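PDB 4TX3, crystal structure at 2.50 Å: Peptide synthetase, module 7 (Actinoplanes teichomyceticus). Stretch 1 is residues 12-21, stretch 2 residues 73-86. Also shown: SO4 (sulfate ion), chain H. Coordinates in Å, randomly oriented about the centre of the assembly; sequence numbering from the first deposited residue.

Stretch 1 (12-21) TRPERVPLTA
Stretch 2, residues 73-86: TFPGDAQTVHQHIH

Stretch 1 has no strand. It is largely extended except at Glu-15 (phi/psi -71/-33), and it ends at a helix that Thr-20 (chi1 64°, p) N-caps. It runs antiparallel to the second half of stretch 2, with Val-17 opposite Gln-83 (CA to CA 5.2 Å) and Pro-18 opposite His-82 (5.0 Å between CA atoms). Together they bury 499 Å². In stretch 2, 84-85 is strand: His-84 N donates to Thr-73 O (2.9 Å) and Thr-73 N to His-84 O (3.0 Å).

The register is fixed at Gln-83, which bonds twice. Gln-83 N donates to Val-17 O at 2.8 Å, and Gln-83 NE2 to Pro-18 O at 2.9 Å. An m, t side chain (chi1 -55°, chi2 -164°, chi3 55°) carries the amide to that second carbonyl. Glutamine suits this buried place because its amide both donates and accepts: OE1 is bonded to a residue just outside the stretches. Proline has no N-H to give, but its carbonyl remains available, and Pro-18 (-77/154) keeps the chain extended while its CB points away from stretch 2.

Two waters extend the pairing. One accepts from Val-17 N (2.9 Å) and donates to Gln-83 O (2.6 Å) and Glu-15 O (3.0 Å); the other accepts from Leu-19 N (2.8 Å) and donates to Val-81 O (2.9 Å).

Leu-19, the residue most covered by the other stretch, leaves the backbone sideways, but its m, p rotamer (-77°, 66°) brings its end nearer. Leu-19 CD1 lies 3.7 Å from Val-81 CG1, and Leu-19 CG 4.0 Å from Phe-74 CD2. Phe-74 (m, chi2 79°) thus presents its ring edge and Val-81 (t, -150°) a methyl, and branched leucine meets both. Val-17, also t (175°), sets Val-17 CG1 3.9 Å from Gln-83 CB. Ile-85 points toward stretch 1 (m, t; -60°, 166°), and Ile-85 CG2 lies over one face of the Arg-13 guanidinium, 3.6 Å from Arg-13 NH1. Arg-13 reaches it with chi angles -164°, -166°, -68° and 176°; the flat guanidinium packs against a methyl while NH2 bonds elsewhere in the structure.

Asp-77 (p, 62°) places Asp-77 OD1 to accept from Gln-79 N, two residues on, at 2.8 Å. His-82, also p (56°, chi2 -73°), directs His-82 ND1 to Thr-80 O at 3.1 Å. At Gly-76 (122/-176), a CB would jam against the preceding carbonyl.

Arg-16 leaves sideways (chi1 -59°, chi2 148° between wells, chi3 -70°, chi4 -174°), and its end leads away to a sulfate, Arg-16 NH2 donating to sulfate O3 at 2.6 Å.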

# COMPACT_ATOMS: atom_id res chain seq x y z
N THR B 12 -29.56 3.06 4.18
CA THR B 12 -30.22 3.37 5.45
C THR B 12 -30.24 2.11 6.29
O THR B 12 -30.67 1.05 5.82
CB THR B 12 -31.65 3.87 5.27
OG1 THR B 12 -31.62 5.16 4.66
CG2 THR B 12 -32.33 3.97 6.62
N ARG B 13 -29.74 2.21 7.51
CA ARG B 13 -29.66 1.02 8.33
C ARG B 13 -31.07 0.50 8.64
O ARG B 13 -31.94 1.26 9.10
CB ARG B 13 -28.87 1.28 9.62
CG ARG B 13 -28.43 -0.02 10.28
CD ARG B 13 -27.95 0.18 11.70
NE ARG B 13 -26.70 0.93 11.74
CZ ARG B 13 -26.10 1.32 12.86
NH1 ARG B 13 -26.63 1.02 14.04
NH2 ARG B 13 -24.97 2.01 12.80
N PRO B 14 -31.31 -0.78 8.35
CA PRO B 14 -32.55 -1.46 8.75
C PRO B 14 -32.51 -1.91 10.21
O PRO B 14 -31.44 -1.89 10.85
CB PRO B 14 -32.62 -2.65 7.79
CG PRO B 14 -31.21 -2.96 7.48
CD PRO B 14 -30.46 -1.64 7.52
N GLU B 15 -33.66 -2.31 10.73
CA GLU B 15 -33.76 -2.78 12.11
C GLU B 15 -33.09 -4.13 12.25
O GLU B 15 -32.50 -4.44 13.28
CB GLU B 15 -35.23 -2.85 12.54
CG GLU B 15 -35.85 -1.50 12.87
CD GLU B 15 -35.14 -0.80 14.03
OE1 GLU B 15 -34.97 -1.45 15.08
OE2 GLU B 15 -34.76 0.38 13.88
N ARG B 16 -33.17 -4.94 11.20
CA ARG B 16 -32.59 -6.27 11.23
C ARG B 16 -31.54 -6.44 10.13
O ARG B 16 -31.86 -6.81 9.00
CB ARG B 16 -33.71 -7.31 11.11
CG ARG B 16 -34.73 -7.18 12.23
CD ARG B 16 -36.13 -7.58 11.79
NE ARG B 16 -36.76 -6.64 10.85
CZ ARG B 16 -38.02 -6.75 10.43
NH1 ARG B 16 -38.78 -7.73 10.90
NH2 ARG B 16 -38.54 -5.87 9.57
N VAL B 17 -30.30 -6.15 10.48
CA VAL B 17 -29.19 -6.22 9.54
C VAL B 17 -28.77 -7.68 9.35
O VAL B 17 -28.48 -8.37 10.32
CB VAL B 17 -27.99 -5.39 10.03
CG1 VAL B 17 -26.79 -5.57 9.11
CG2 VAL B 17 -28.40 -3.92 10.16
N PRO B 18 -28.74 -8.15 8.10
CA PRO B 18 -28.40 -9.56 7.90
C PRO B 18 -26.91 -9.84 8.05
O PRO B 18 -26.09 -8.96 7.81
CB PRO B 18 -28.86 -9.83 6.47
CG PRO B 18 -28.66 -8.53 5.79
CD PRO B 18 -29.00 -7.47 6.82
N LEU B 19 -26.58 -11.06 8.42
CA LEU B 19 -25.23 -11.58 8.30
C LEU B 19 -24.88 -11.84 6.83
O LEU B 19 -25.77 -12.11 6.02
CB LEU B 19 -25.09 -12.87 9.09
CG LEU B 19 -24.94 -12.84 10.62
CD1 LEU B 19 -26.16 -12.33 11.33
CD2 LEU B 19 -24.55 -14.25 11.12
N THR B 20 -23.60 -11.78 6.47
CA THR B 20 -23.20 -12.34 5.18
C THR B 20 -23.22 -13.85 5.28
O THR B 20 -23.31 -14.40 6.38
CB THR B 20 -21.79 -11.91 4.73
OG1 THR B 20 -20.82 -12.45 5.65
CG2 THR B 20 -21.66 -10.39 4.62
N ALA B 21 -23.13 -14.52 4.13
CA ALA B 21 -23.07 -15.97 4.10
C ALA B 21 -21.85 -16.49 4.86
O ALA B 21 -21.94 -17.48 5.57
CB ALA B 21 -23.06 -16.47 2.64
N THR B 73 -22.60 -7.36 17.84
CA THR B 73 -22.85 -8.69 18.38
C THR B 73 -23.80 -9.38 17.45
O THR B 73 -24.37 -8.74 16.57
CB THR B 73 -23.46 -8.66 19.80
OG1 THR B 73 -24.57 -7.75 19.82
CG2 THR B 73 -22.40 -8.25 20.82
N PHE B 74 -23.99 -10.69 17.66
CA PHE B 74 -24.80 -11.49 16.75
C PHE B 74 -25.87 -12.31 17.50
O PHE B 74 -25.81 -13.55 17.56
CB PHE B 74 -23.89 -12.41 15.91
CG PHE B 74 -22.83 -11.66 15.12
CD1 PHE B 74 -21.68 -11.19 15.73
CD2 PHE B 74 -23.01 -11.41 13.76
CE1 PHE B 74 -20.72 -10.48 15.01
CE2 PHE B 74 -22.05 -10.70 13.03
CZ PHE B 74 -20.91 -10.24 13.66
N PRO B 75 -26.85 -11.62 18.08
CA PRO B 75 -27.90 -12.30 18.85
C PRO B 75 -28.90 -13.03 17.98
O PRO B 75 -29.02 -12.74 16.78
CB PRO B 75 -28.59 -11.14 19.59
CG PRO B 75 -28.41 -9.96 18.67
CD PRO B 75 -27.05 -10.15 18.04
N GLY B 76 -29.63 -13.97 18.59
CA GLY B 76 -30.69 -14.69 17.91
C GLY B 76 -30.45 -16.19 17.92
O GLY B 76 -29.49 -16.67 18.54
N ASP B 77 -31.34 -16.94 17.26
CA ASP B 77 -31.13 -18.37 16.96
C ASP B 77 -30.85 -18.51 15.46
O ASP B 77 -30.90 -17.52 14.75
CB ASP B 77 -32.33 -19.22 17.38
CG ASP B 77 -33.64 -18.86 16.64
OD1 ASP B 77 -33.62 -18.43 15.46
OD2 ASP B 77 -34.72 -19.02 17.24
N ALA B 78 -30.61 -19.73 14.99
CA ALA B 78 -30.25 -19.94 13.58
C ALA B 78 -31.17 -19.25 12.58
O ALA B 78 -30.76 -18.91 11.48
CB ALA B 78 -30.21 -21.42 13.29
N GLN B 79 -32.43 -19.06 12.96
CA GLN B 79 -33.39 -18.40 12.08
C GLN B 79 -33.49 -16.89 12.31
O GLN B 79 -33.99 -16.19 11.45
CB GLN B 79 -34.78 -19.04 12.23
CG GLN B 79 -34.97 -20.35 11.45
CD GLN B 79 -34.34 -21.56 12.15
OE1 GLN B 79 -34.50 -21.75 13.35
NE2 GLN B 79 -33.63 -22.38 11.38
N THR B 80 -33.01 -16.38 13.44
CA THR B 80 -33.16 -14.95 13.68
C THR B 80 -31.86 -14.16 13.86
O THR B 80 -31.92 -12.99 14.24
CB THR B 80 -34.04 -14.66 14.91
OG1 THR B 80 -33.94 -13.28 15.25
CG2 THR B 80 -33.59 -15.41 16.08
N VAL B 81 -30.70 -14.78 13.60
CA VAL B 81 -29.44 -14.05 13.78
C VAL B 81 -29.42 -12.77 12.94
O VAL B 81 -29.70 -12.78 11.74
CB VAL B 81 -28.21 -14.87 13.37
CG1 VAL B 81 -27.01 -14.43 14.21
CG2 VAL B 81 -28.45 -16.33 13.50
N HIS B 82 -29.06 -11.67 13.58
CA HIS B 82 -28.86 -10.44 12.85
C HIS B 82 -27.62 -9.75 13.42
O HIS B 82 -27.14 -10.11 14.49
CB HIS B 82 -30.10 -9.55 12.95
CG HIS B 82 -30.49 -9.25 14.36
ND1 HIS B 82 -31.06 -10.19 15.19
CD2 HIS B 82 -30.34 -8.13 15.11
CE1 HIS B 82 -31.27 -9.66 16.39
NE2 HIS B 82 -30.84 -8.40 16.36
N GLN B 83 -27.08 -8.78 12.70
CA GLN B 83 -26.00 -7.99 13.24
C GLN B 83 -26.57 -6.87 14.11
O GLN B 83 -27.24 -5.97 13.62
CB GLN B 83 -25.14 -7.41 12.11
CG GLN B 83 -24.60 -8.46 11.17
CD GLN B 83 -23.46 -7.96 10.30
OE1 GLN B 83 -22.46 -7.46 10.81
NE2 GLN B 83 -23.62 -8.08 8.98
N HIS B 84 -26.33 -6.96 15.41
CA HIS B 84 -26.69 -5.88 16.31
C HIS B 84 -25.52 -4.89 16.53
O HIS B 84 -24.55 -5.19 17.24
CB HIS B 84 -27.17 -6.42 17.66
CG HIS B 84 -27.74 -5.36 18.55
ND1 HIS B 84 -28.99 -5.46 19.12
CD2 HIS B 84 -27.24 -4.16 18.94
CE1 HIS B 84 -29.23 -4.37 19.84
NE2 HIS B 84 -28.19 -3.57 19.74
N ILE B 85 -25.66 -3.71 15.96
CA ILE B 85 -24.60 -2.72 15.98
C ILE B 85 -24.74 -1.80 17.19
O ILE B 85 -25.65 -1.00 17.26
CB ILE B 85 -24.61 -1.92 14.67
CG1 ILE B 85 -24.39 -2.88 13.49
CG2 ILE B 85 -23.57 -0.80 14.69
CD1 ILE B 85 -24.71 -2.27 12.12
N HIS B 86 -23.83 -1.92 18.14
CA HIS B 86 -23.82 -1.05 19.31
C HIS B 86 -23.17 0.29 18.99
O HIS B 86 -22.34 0.39 18.08
CB HIS B 86 -23.10 -1.74 20.47
CG HIS B 86 -23.68 -3.08 20.84
ND1 HIS B 86 -24.58 -3.24 21.88
CD2 HIS B 86 -23.50 -4.31 20.30
CE1 HIS B 86 -24.93 -4.51 21.96
NE2 HIS B 86 -24.29 -5.18 21.02
S SO4 H . -36.35 -3.39 8.64
O1 SO4 H . -36.10 -2.07 9.22
O2 SO4 H . -35.72 -4.42 9.48
O3 SO4 H . -37.80 -3.64 8.53
O4 SO4 H . -35.75 -3.40 7.30
O HOH W 1 -29.83 -5.76 13.30
O HOH W 2 -28.80 -12.57 9.03